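Local coordinates for protein cytochrome c552 (Thermochromatium tepidum, PDB 5ZE8) that probably carries electrons at low potential through five bound heme c groups in a thermophilic purple sulfur photosynthetic bacterium, at residues L397-L402 / V430-I435; N320-L325 / Y403-W408; K292-K297 / N387-A392; Q236-C241 / Y354-D359. One frame throughout, in Å; residues are numbered along the deposited sequence.

Contact 1: residues L397-L402 / V430-I435; sequences LVRGEL and VSEKPI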
# COMPACT_ATOMS: atom_id res chain seq x y z
N LEU A 397 14.34 15.81 30.22
CA LEU A 397 13.50 14.87 29.44
C LEU A 397 14.17 14.64 28.10
O LEU A 397 14.59 15.60 27.50
CB LEU A 397 12.20 15.53 29.17
CG LEU A 397 11.19 14.75 28.35
CD1 LEU A 397 10.89 13.43 29.11
CD2 LEU A 397 9.94 15.59 28.19
N VAL A 398 14.20 13.39 27.64
CA VAL A 398 14.62 13.06 26.26
C VAL A 398 13.38 12.40 25.64
O VAL A 398 12.77 11.50 26.24
CB VAL A 398 15.82 12.14 26.23
CG1 VAL A 398 16.23 11.79 24.84
CG2 VAL A 398 17.06 12.78 26.87
N ARG A 399 13.00 12.83 24.42
CA ARG A 399 11.72 12.40 23.82
C ARG A 399 12.06 12.06 22.38
O ARG A 399 12.61 12.88 21.63
CB ARG A 399 10.64 13.44 23.95
CG ARG A 399 9.37 13.10 23.17
CD ARG A 399 8.30 14.03 23.64
NE ARG A 399 7.16 13.98 22.75
CZ ARG A 399 5.93 13.67 23.06
NH1 ARG A 399 5.53 13.32 24.30
NH2 ARG A 399 5.03 13.70 22.09
N GLY A 400 11.67 10.83 22.00
CA GLY A 400 11.76 10.40 20.62
C GLY A 400 10.42 10.30 19.97
O GLY A 400 9.46 9.81 20.60
N GLU A 401 10.36 10.70 18.70
CA GLU A 401 9.15 10.68 17.96
C GLU A 401 9.43 10.12 16.58
O GLU A 401 10.39 10.51 15.94
CB GLU A 401 8.53 12.07 17.80
CG GLU A 401 8.06 12.70 19.09
CD GLU A 401 7.55 14.14 18.96
OE1 GLU A 401 7.63 14.80 17.91
OE2 GLU A 401 6.95 14.65 19.95
N LEU A 402 8.63 9.16 16.10
CA LEU A 402 8.82 8.60 14.77
C LEU A 402 7.64 9.01 13.89
O LEU A 402 6.45 8.90 14.34
CB LEU A 402 8.93 7.10 14.85
CG LEU A 402 9.20 6.39 13.54
CD1 LEU A 402 10.58 6.70 13.03
CD2 LEU A 402 9.08 4.88 13.72
N VAL A 430 6.10 7.15 19.99
CA VAL A 430 6.65 8.16 20.91
C VAL A 430 7.28 7.40 22.06
O VAL A 430 6.69 6.45 22.55
CB VAL A 430 5.60 9.10 21.47
CG1 VAL A 430 6.25 10.12 22.45
CG2 VAL A 430 4.95 9.94 20.41
N SER A 431 8.44 7.84 22.55
CA SER A 431 9.04 7.30 23.76
C SER A 431 9.66 8.46 24.52
O SER A 431 10.40 9.24 23.92
CB SER A 431 10.04 6.26 23.45
OG SER A 431 10.48 5.53 24.60
N GLU A 432 9.38 8.51 25.82
CA GLU A 432 9.91 9.58 26.73
C GLU A 432 10.73 8.95 27.82
O GLU A 432 10.32 7.90 28.37
CB GLU A 432 8.80 10.35 27.41
CG GLU A 432 8.15 11.44 26.51
CD GLU A 432 7.19 12.33 27.26
OE1 GLU A 432 6.62 11.85 28.30
OE2 GLU A 432 6.91 13.46 26.79
N LYS A 433 11.88 9.52 28.11
CA LYS A 433 12.62 9.16 29.31
C LYS A 433 12.91 10.39 30.19
O LYS A 433 13.53 11.33 29.70
CB LYS A 433 13.88 8.37 28.95
CG LYS A 433 13.59 7.00 28.37
CD LYS A 433 12.94 6.06 29.40
CE LYS A 433 12.69 4.65 28.86
NZ LYS A 433 11.88 4.67 27.60
N PRO A 434 12.37 10.44 31.43
CA PRO A 434 12.97 11.43 32.36
C PRO A 434 14.36 11.22 32.86
O PRO A 434 14.75 10.10 33.14
CB PRO A 434 11.92 11.48 33.48
CG PRO A 434 10.71 11.71 32.67
CD PRO A 434 10.89 10.64 31.55
N ILE A 435 15.10 12.32 32.97
CA ILE A 435 16.52 12.31 33.33
C ILE A 435 16.61 12.96 34.71
O ILE A 435 16.13 14.08 34.93
CB ILE A 435 17.33 13.17 32.37
CG1 ILE A 435 17.13 12.67 30.93
CG2 ILE A 435 18.82 13.17 32.72
CD1 ILE A 435 17.45 11.22 30.66
OXT ILE A 435 17.21 12.34 35.58
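With CG trans to the backbone N (chi1 172°) and the chain straight as far as NE, Arg399 reaches over the sheet face it shares with Glu432, whose own CG lies beside its backbone N (chi1 -80°). There Arg399 NH1 forms a salt bridge with Glu432 OE2 at 2.9 Å. The oxygen lies near the guanidinium plane, yet the nitrogen approaches from above the carboxylate plane; the two planes stand 70° apart. Arg399 NE (2.9 Å) and NH2 (3.0 Å) both grip Glu401 OE2 side-on, while Glu401 OE1 bonds to Tyr403 OH. Val430, a branched residue at home in a strand, lays CG1 over the guanidinium face, 3.6 Å from Arg399 CZ. Further along, Leu397 CD1 packs on Pro434 CD at 3.7 Å. Beneath, two hydrogen-bonded pairs, Val398 with Lys433 and Gly400 with Ser431, join the antiparallel strands; Val398 turns to the buried face, against Leu289. A leucine in place of Arg399 would probably leave both carboxylates without their shared counter-charge and Glu432 freer to turn. One cation thus ties together two acids, one from each strand, on a partly exposed face, probably easing their mutual repulsion.

Contact 2: residues N320-L325 / Y403-W408; sequences NLYLKL and YYNLLW. With HEC (heme c), chain F.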
# COMPACT_ATOMS: atom_id res chain seq x y z
N ASN A 320 8.15 7.65 3.32
CA ASN A 320 9.31 7.88 4.17
C ASN A 320 9.00 8.06 5.62
O ASN A 320 7.93 8.52 5.97
CB ASN A 320 10.09 9.07 3.62
CG ASN A 320 9.34 10.37 3.74
OD1 ASN A 320 9.47 11.05 4.76
ND2 ASN A 320 8.50 10.70 2.73
N LEU A 321 9.93 7.71 6.48
CA LEU A 321 9.84 8.01 7.91
C LEU A 321 10.98 8.88 8.34
O LEU A 321 12.06 8.94 7.68
CB LEU A 321 9.99 6.76 8.76
CG LEU A 321 9.57 5.41 8.23
CD1 LEU A 321 9.95 4.26 9.16
CD2 LEU A 321 8.09 5.44 7.96
N TYR A 322 10.79 9.54 9.48
CA TYR A 322 11.93 10.21 10.09
C TYR A 322 11.79 10.21 11.58
O TYR A 322 10.67 10.20 12.04
CB TYR A 322 12.13 11.62 9.56
CG TYR A 322 11.06 12.65 9.73
CD1 TYR A 322 10.91 13.34 10.92
CD2 TYR A 322 10.14 12.96 8.73
CE1 TYR A 322 9.93 14.31 11.08
CE2 TYR A 322 9.19 13.96 8.85
CZ TYR A 322 9.06 14.61 10.06
OH TYR A 322 8.09 15.56 10.21
N LEU A 323 12.96 10.21 12.26
CA LEU A 323 13.07 10.20 13.70
C LEU A 323 13.39 11.62 14.16
O LEU A 323 14.29 12.21 13.65
CB LEU A 323 14.17 9.29 14.16
CG LEU A 323 14.64 9.50 15.60
CD1 LEU A 323 13.52 9.05 16.59
CD2 LEU A 323 15.85 8.69 15.82
N LYS A 324 12.63 12.15 15.10
CA LYS A 324 13.02 13.36 15.84
C LYS A 324 13.32 12.97 17.28
O LYS A 324 12.48 12.43 17.94
CB LYS A 324 11.90 14.34 15.83
CG LYS A 324 11.57 14.86 14.48
CD LYS A 324 12.60 15.90 13.98
CE LYS A 324 12.51 17.26 14.67
NZ LYS A 324 11.22 17.91 14.51
N LEU A 325 14.50 13.31 17.74
CA LEU A 325 14.94 13.06 19.09
C LEU A 325 15.34 14.40 19.69
O LEU A 325 16.16 15.13 19.14
CB LEU A 325 16.12 12.10 19.20
CG LEU A 325 16.64 11.59 20.53
CD1 LEU A 325 15.51 10.74 21.14
CD2 LEU A 325 17.92 10.78 20.37
N TYR A 403 7.92 9.62 12.75
CA TYR A 403 6.92 10.21 11.84
C TYR A 403 6.90 9.43 10.54
O TYR A 403 7.93 9.06 10.01
CB TYR A 403 7.13 11.67 11.49
CG TYR A 403 6.83 12.54 12.70
CD1 TYR A 403 5.54 13.00 12.96
CD2 TYR A 403 7.90 12.86 13.62
CE1 TYR A 403 5.30 13.77 14.06
CE2 TYR A 403 7.64 13.67 14.70
CZ TYR A 403 6.36 14.10 14.90
OH TYR A 403 6.01 14.90 15.99
N TYR A 404 5.71 9.11 10.09
CA TYR A 404 5.47 8.53 8.76
C TYR A 404 4.90 9.58 7.80
O TYR A 404 4.09 10.46 8.13
CB TYR A 404 4.49 7.39 8.89
CG TYR A 404 4.04 6.74 7.58
CD1 TYR A 404 2.98 7.26 6.90
CD2 TYR A 404 4.68 5.61 7.00
CE1 TYR A 404 2.50 6.70 5.70
CE2 TYR A 404 4.23 5.04 5.79
CZ TYR A 404 3.14 5.60 5.17
OH TYR A 404 2.64 5.03 4.03
N ASN A 405 5.29 9.44 6.53
CA ASN A 405 4.84 10.41 5.52
C ASN A 405 4.51 9.70 4.21
O ASN A 405 5.36 8.94 3.71
CB ASN A 405 5.99 11.33 5.24
CG ASN A 405 6.48 12.06 6.49
OD1 ASN A 405 5.92 13.06 6.85
ND2 ASN A 405 7.40 11.44 7.21
N LEU A 406 3.30 9.93 3.67
CA LEU A 406 2.92 9.42 2.35
C LEU A 406 3.79 9.88 1.19
O LEU A 406 3.94 9.16 0.21
CB LEU A 406 1.47 9.80 2.05
CG LEU A 406 0.43 9.07 2.93
CD1 LEU A 406 -0.96 9.71 2.63
CD2 LEU A 406 0.30 7.59 2.67
N LEU A 407 4.36 11.08 1.31
CA LEU A 407 5.14 11.71 0.24
C LEU A 407 6.42 12.31 0.72
O LEU A 407 6.52 12.73 1.84
CB LEU A 407 4.31 12.81 -0.41
CG LEU A 407 2.99 12.42 -1.07
CD1 LEU A 407 2.19 13.69 -1.44
CD2 LEU A 407 3.31 11.59 -2.28
N TRP A 408 7.42 12.36 -0.14
CA TRP A 408 8.65 13.06 0.15
C TRP A 408 8.41 14.51 0.48
O TRP A 408 7.51 15.12 -0.06
CB TRP A 408 9.56 13.06 -1.09
CG TRP A 408 10.19 11.74 -1.50
CD1 TRP A 408 10.62 10.76 -0.70
CD2 TRP A 408 10.40 11.28 -2.85
NE1 TRP A 408 11.11 9.68 -1.43
CE2 TRP A 408 11.03 10.00 -2.76
CE3 TRP A 408 10.14 11.85 -4.12
CZ2 TRP A 408 11.35 9.25 -3.85
CZ3 TRP A 408 10.46 11.08 -5.22
CH2 TRP A 408 11.02 9.78 -5.07
FE HEC F . 2.10 -5.53 4.50
CHA HEC F . 1.85 -2.27 5.17
CHB HEC F . 1.48 -4.97 1.18
CHC HEC F . 2.58 -8.86 3.81
CHD HEC F . 2.22 -6.20 7.86
NA HEC F . 1.75 -3.95 3.36
C1A HEC F . 1.75 -2.62 3.84
C2A HEC F . 1.49 -1.71 2.75
C3A HEC F . 1.36 -2.52 1.65
C4A HEC F . 1.53 -3.88 2.01
CMA HEC F . 1.13 -2.08 0.20
CAA HEC F . 1.46 -0.17 2.83
CBA HEC F . 2.87 0.42 2.75
CGA HEC F . 2.93 1.93 2.80
O1A HEC F . 2.71 2.61 1.78
O2A HEC F . 3.21 2.46 3.92
NB HEC F . 2.04 -6.72 2.84
C1B HEC F . 1.70 -6.26 1.60
C2B HEC F . 1.73 -7.34 0.67
C3B HEC F . 2.06 -8.50 1.36
C4B HEC F . 2.27 -8.04 2.75
CMB HEC F . 1.48 -7.27 -0.84
CAB HEC F . 2.35 -9.87 0.92
CBB HEC F . 3.35 -9.98 -0.07
NC HEC F . 2.36 -7.20 5.62
C1C HEC F . 2.57 -8.45 5.12
C2C HEC F . 2.56 -9.36 6.23
C3C HEC F . 2.42 -8.65 7.39
C4C HEC F . 2.34 -7.26 6.99
CMC HEC F . 2.62 -10.88 6.10
CAC HEC F . 2.38 -9.08 8.85
CBC HEC F . 3.44 -9.88 9.32
ND HEC F . 2.11 -4.45 6.12
C1D HEC F . 2.08 -4.87 7.44
C2D HEC F . 1.91 -3.73 8.37
C3D HEC F . 1.84 -2.60 7.65
C4D HEC F . 1.96 -3.12 6.25
CMD HEC F . 1.88 -3.85 9.85
CAD HEC F . 1.64 -1.18 8.08
CBD HEC F . 2.80 -0.30 7.66
CGD HEC F . 2.52 0.70 6.55
O1D HEC F . 1.37 0.99 6.23
O2D HEC F . 3.51 1.19 6.04
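Tyr404 and Leu321 face each other as a non-hydrogen-bonded pair where two antiparallel strands of a beta sheet run up to a heme pocket. A chi1 of 175° swings the Tyr404 ring away from its own backbone N and out to the heme. CB lies 4.2 Å from Leu321 CD2, and the same methyl comes to 3.5 Å from ring atom CD2. Beyond this methyl contact, the far end of the ring meets the heme: Tyr404 CE2 is 3.3 Å from propionate oxygen O2A of heme c, and OH donates a hydrogen bond to that oxygen at 2.6 Å. A tyrosine suits the place, packing as a hydrocarbon near its root and binding a carboxylate at its end; Arg319 NE also bonds to this heme. On the other face, Tyr403 CB sits over the Tyr322 ring in a CH-pi contact, 3.9 Å from the centroid, while the two rings, tilted by 29°, are offset with little overlap. The amide planes of Asn320, whose ND2 bonds to Phe318 O, and Asn405 are nearly parallel (6°) but offset. Asn320 O is gripped twice by Asn405, by N at 2.9 Å and, from above the carbonyl plane, by ND2 at 3.2 Å.

Contact 3: residues K292-K297 / N387-A392; sequences KADKEK and NYEIPA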
# COMPACT_ATOMS: atom_id res chain seq x y z
N LYS A 292 21.61 6.05 29.00
CA LYS A 292 22.59 5.75 30.07
C LYS A 292 23.39 7.04 30.26
O LYS A 292 23.58 7.81 29.31
CB LYS A 292 23.56 4.62 29.66
CG LYS A 292 22.96 3.38 28.97
CD LYS A 292 23.30 2.03 29.66
CE LYS A 292 23.32 0.81 28.70
NZ LYS A 292 22.90 -0.57 29.22
N ALA A 293 23.93 7.28 31.45
CA ALA A 293 24.95 8.34 31.58
C ALA A 293 26.25 7.97 30.86
O ALA A 293 26.63 6.81 30.75
CB ALA A 293 25.23 8.66 33.04
N ASP A 294 26.88 8.97 30.29
CA ASP A 294 28.12 8.82 29.61
C ASP A 294 28.92 10.12 29.82
O ASP A 294 28.99 10.97 28.94
CB ASP A 294 27.95 8.52 28.10
CG ASP A 294 29.27 8.45 27.35
OD1 ASP A 294 30.28 8.02 27.96
OD2 ASP A 294 29.32 8.83 26.16
N LYS A 295 29.54 10.22 30.99
CA LYS A 295 30.45 11.35 31.30
C LYS A 295 29.57 12.54 31.48
O LYS A 295 28.73 12.50 32.34
CB LYS A 295 31.51 11.59 30.19
CG LYS A 295 32.22 10.38 29.60
CD LYS A 295 33.38 9.83 30.40
CE LYS A 295 34.15 8.80 29.55
NZ LYS A 295 34.61 7.63 30.36
N GLU A 296 29.77 13.62 30.71
CA GLU A 296 28.89 14.80 30.82
C GLU A 296 27.90 14.82 29.67
O GLU A 296 27.37 15.88 29.33
CB GLU A 296 29.71 16.10 30.82
CG GLU A 296 30.72 16.15 31.98
CD GLU A 296 30.07 15.98 33.34
OE1 GLU A 296 30.60 15.22 34.19
OE2 GLU A 296 28.98 16.57 33.55
N LYS A 297 27.73 13.64 29.05
CA LYS A 297 26.68 13.38 28.04
C LYS A 297 25.69 12.37 28.54
O LYS A 297 25.91 11.59 29.50
CB LYS A 297 27.29 12.84 26.71
CG LYS A 297 28.45 13.63 26.12
CD LYS A 297 28.05 14.87 25.37
CE LYS A 297 29.24 15.44 24.58
NZ LYS A 297 29.81 14.44 23.61
N ASN A 387 22.37 5.58 17.85
CA ASN A 387 23.02 6.13 19.03
C ASN A 387 23.26 7.59 18.93
O ASN A 387 23.77 8.12 17.92
CB ASN A 387 24.34 5.41 19.27
CG ASN A 387 24.16 3.92 19.41
OD1 ASN A 387 23.65 3.46 20.43
ND2 ASN A 387 24.53 3.16 18.37
N TYR A 388 22.88 8.28 20.00
CA TYR A 388 23.19 9.68 20.08
C TYR A 388 23.91 10.06 21.37
O TYR A 388 23.72 9.40 22.39
CB TYR A 388 21.89 10.45 19.98
CG TYR A 388 21.28 10.36 18.61
CD1 TYR A 388 21.59 11.27 17.62
CD2 TYR A 388 20.32 9.40 18.30
CE1 TYR A 388 20.93 11.22 16.35
CE2 TYR A 388 19.73 9.32 17.07
CZ TYR A 388 20.03 10.20 16.08
OH TYR A 388 19.45 10.11 14.79
N GLU A 389 24.73 11.11 21.30
CA GLU A 389 25.42 11.65 22.48
C GLU A 389 24.92 13.07 22.73
O GLU A 389 25.14 13.99 21.94
CB GLU A 389 26.91 11.58 22.24
CG GLU A 389 27.43 10.14 22.08
CD GLU A 389 27.84 9.46 23.37
OE1 GLU A 389 28.61 8.48 23.28
OE2 GLU A 389 27.46 9.90 24.48
N ILE A 390 24.17 13.21 23.78
CA ILE A 390 23.44 14.44 24.08
C ILE A 390 24.18 15.16 25.27
O ILE A 390 24.30 14.59 26.33
CB ILE A 390 21.96 14.20 24.51
CG1 ILE A 390 21.19 13.47 23.36
CG2 ILE A 390 21.28 15.55 24.78
CD1 ILE A 390 19.80 13.09 23.75
N PRO A 391 24.53 16.44 25.08
CA PRO A 391 25.09 17.16 26.24
C PRO A 391 24.10 17.13 27.42
O PRO A 391 22.86 17.39 27.25
CB PRO A 391 25.32 18.58 25.70
CG PRO A 391 25.27 18.44 24.21
CD PRO A 391 24.42 17.29 23.87
N ALA A 392 24.56 16.78 28.64
CA ALA A 392 23.67 16.50 29.73
C ALA A 392 23.17 17.72 30.50
O ALA A 392 22.13 17.62 31.12
CB ALA A 392 24.27 15.47 30.70
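Asp294 and Glu389 bring their carboxylates together across this surface contact, OD2 of one against the oxygens of the other, and this acidic pair comes first. Asp294 holds its carboxyl group on the far side from its own backbone N (chi1 176°), and OD2 comes within 2.7 Å of Glu389 OE2, the two carboxylate planes turned 42° apart. Two oxygens this close suggest that one of the acids holds a proton, which would probably lessen the repulsion expected of a pair of anions. Lys297 NZ, 5.2 Å from Glu389 OE2, is too far for a salt bridge but may temper the negative charge. An alanine at Asp294 would probably leave Glu389 without its close acid partner and its bent side chain free to swing into solvent.

The backbone contributes one clear hydrogen bond: Ala392 N donates to Glu296 O at 3.0 Å. Next to it Lys297 and Pro391 form a non-hydrogen-bonded antiparallel pair, and Lys297 CA makes a C-H...O contact of 3.2 Å with Ile390 O. Apolar contact is slight. Lys297 CD rests on Pro391 CA at 3.8 Å, the aliphatic part of a lysine serving well at a surface, whereas Ile390 turns the other way, onto Trp336 and Ala327.

Within 292-297, Asp294 N bonds to Lys297 O at 2.9 Å and Lys297 N to Asp294 O at 3.0 Å, closing a type II' turn in which Lys295 takes a positive phi (72°). This two-residue beta hairpin joins strands 285-294 and 297-306; strand 383-391 pairs with 297-306 as the third strand, so the hairpin end meets that edge strand here.

Contact 4: residues Q236-C241 / Y354-D359; sequences QGVPLC and YGLADD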
# COMPACT_ATOMS: atom_id res chain seq x y z
N GLN A 236 13.59 2.76 -17.36
CA GLN A 236 14.96 2.26 -17.40
C GLN A 236 15.14 1.06 -16.50
O GLN A 236 16.29 0.70 -16.24
CB GLN A 236 15.91 3.40 -17.00
CG GLN A 236 15.90 4.67 -17.89
CD GLN A 236 14.64 5.50 -17.85
OE1 GLN A 236 13.95 5.64 -18.84
NE2 GLN A 236 14.32 6.04 -16.69
N GLY A 237 14.03 0.44 -16.02
CA GLY A 237 14.12 -0.81 -15.23
C GLY A 237 14.41 -0.59 -13.76
O GLY A 237 14.70 -1.54 -13.04
N VAL A 238 14.36 0.66 -13.30
CA VAL A 238 14.72 0.89 -11.92
C VAL A 238 13.48 0.63 -11.07
O VAL A 238 12.40 1.14 -11.41
CB VAL A 238 15.16 2.30 -11.69
CG1 VAL A 238 15.63 2.42 -10.25
CG2 VAL A 238 16.34 2.60 -12.61
N PRO A 239 13.62 -0.15 -9.97
CA PRO A 239 12.40 -0.32 -9.22
C PRO A 239 11.88 0.98 -8.61
O PRO A 239 12.66 1.79 -8.03
CB PRO A 239 12.79 -1.30 -8.09
CG PRO A 239 13.98 -1.99 -8.59
CD PRO A 239 14.71 -1.02 -9.48
N LEU A 240 10.58 1.17 -8.68
CA LEU A 240 9.88 2.24 -7.96
C LEU A 240 9.23 1.66 -6.70
O LEU A 240 9.42 2.12 -5.56
CB LEU A 240 8.80 2.88 -8.86
CG LEU A 240 9.33 3.50 -10.14
CD1 LEU A 240 8.16 3.72 -11.09
CD2 LEU A 240 9.98 4.83 -9.78
N CYS A 241 8.48 0.58 -6.91
CA CYS A 241 7.78 -0.22 -5.82
C CYS A 241 8.36 -1.61 -5.88
O CYS A 241 8.56 -2.17 -6.97
CB CYS A 241 6.24 -0.36 -6.04
SG CYS A 241 5.54 -1.96 -5.40
N TYR A 354 13.74 5.75 0.33
CA TYR A 354 14.32 5.25 -0.92
C TYR A 354 14.49 6.43 -1.86
O TYR A 354 13.65 7.33 -1.91
CB TYR A 354 13.37 4.24 -1.51
CG TYR A 354 13.81 3.62 -2.84
CD1 TYR A 354 15.03 2.99 -2.96
CD2 TYR A 354 12.96 3.64 -3.96
CE1 TYR A 354 15.41 2.42 -4.20
CE2 TYR A 354 13.33 3.09 -5.16
CZ TYR A 354 14.53 2.49 -5.28
OH TYR A 354 14.90 1.94 -6.50
N GLY A 355 15.58 6.48 -2.60
CA GLY A 355 15.70 7.48 -3.66
C GLY A 355 16.13 6.74 -4.93
O GLY A 355 16.59 5.53 -4.87
N LEU A 356 15.97 7.46 -6.05
CA LEU A 356 16.51 7.00 -7.33
C LEU A 356 17.57 7.98 -7.80
O LEU A 356 17.65 9.15 -7.34
CB LEU A 356 15.41 6.87 -8.35
CG LEU A 356 14.21 6.05 -7.83
CD1 LEU A 356 13.05 6.93 -7.49
CD2 LEU A 356 13.81 5.08 -8.88
N ALA A 357 18.37 7.50 -8.73
CA ALA A 357 19.56 8.23 -9.11
C ALA A 357 19.81 8.16 -10.58
O ALA A 357 19.22 7.34 -11.28
CB ALA A 357 20.74 7.65 -8.35
N ASP A 358 20.68 9.06 -11.03
CA ASP A 358 21.15 9.07 -12.45
C ASP A 358 22.43 8.28 -12.54
O ASP A 358 22.84 7.68 -11.55
CB ASP A 358 21.29 10.51 -12.99
CG ASP A 358 22.39 11.33 -12.33
OD1 ASP A 358 23.05 10.91 -11.32
OD2 ASP A 358 22.56 12.50 -12.83
N ASP A 359 23.12 8.29 -13.70
CA ASP A 359 24.35 7.44 -13.82
C ASP A 359 25.45 7.90 -12.88
O ASP A 359 26.29 7.11 -12.48
CB ASP A 359 24.86 7.42 -15.24
CG ASP A 359 23.98 6.64 -16.18
OD1 ASP A 359 23.16 5.83 -15.70
OD2 ASP A 359 24.17 6.80 -17.41
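Leu356 and Val238 make the dense heart of this buried contact. Leu356 CD2 touches Val238 CG1 at 3.5 Å, the two side chains running antiparallel alongside each other, and the same methyl lies 3.9 Å from Leu240 CD2; the Leu240 side chain lies roughly perpendicular to that of Leu356. One leucine methyl is thus wedged between two aliphatic residues, a role for which a branched, flexible side chain is well suited; Pro366 and Ala369 add to its surroundings. Beside it, a fully extended first torsion in Tyr354 (chi1 180°) carries the ring out so that OH donates to Pro239 O at 2.7 Å. The carbonyl oxygen lies in the ring plane at its edge, and it is only 3.2 Å from Tyr354 CE2. The tyrosine can therefore satisfy the Pro239 carbonyl while its ring packs against Pro372.

No backbone pairing links the segments: their nearest CA atoms, those of Val238 and Leu356, are 7.8 Å apart. Instead they belong to different sheets. Strand 239-241 pairs with 232-233 through a classic beta bulge, in which Leu240 and Cys241 both face Arg232, and it runs near a heme, about 7 Å from the side chain of Leu240; strand 351-357 is part of the six-stranded antiparallel sheet.

Toward their outer ends the segments diverge: Gln236 and Gly237, the latter with a positive phi (84°) that favours glycine, lie exposed and do not touch 354-359, and at the end of the other segment Asp359 is exposed to solvent.

Overall arrangement
Contacts 1 and 2 are successive parts of one six-stranded antiparallel sheet: both use strand 397-405, their centres lie about 17 Å apart, and Glu401 N probably bonds to Lys324 O between them. Contact 3, its centre about 14 Å from that of contact 1, belongs to the three-stranded sheet, which packs against the larger sheet through Val398 and Ile390, while Tyr388 meets Leu325 of contact 2. Contact 4 reaches the larger sheet through strand 351-357, neighbour of 320-328, and its centre lies about 39 Å from that of contact 3. Along the chain contacts 3 and 4 both close before contact 1 opens, whereas contact 2 interleaves with the other three. The packed sheets thus extend from the outlying hairpin of contact 3 to the heme-binding end at contact 2.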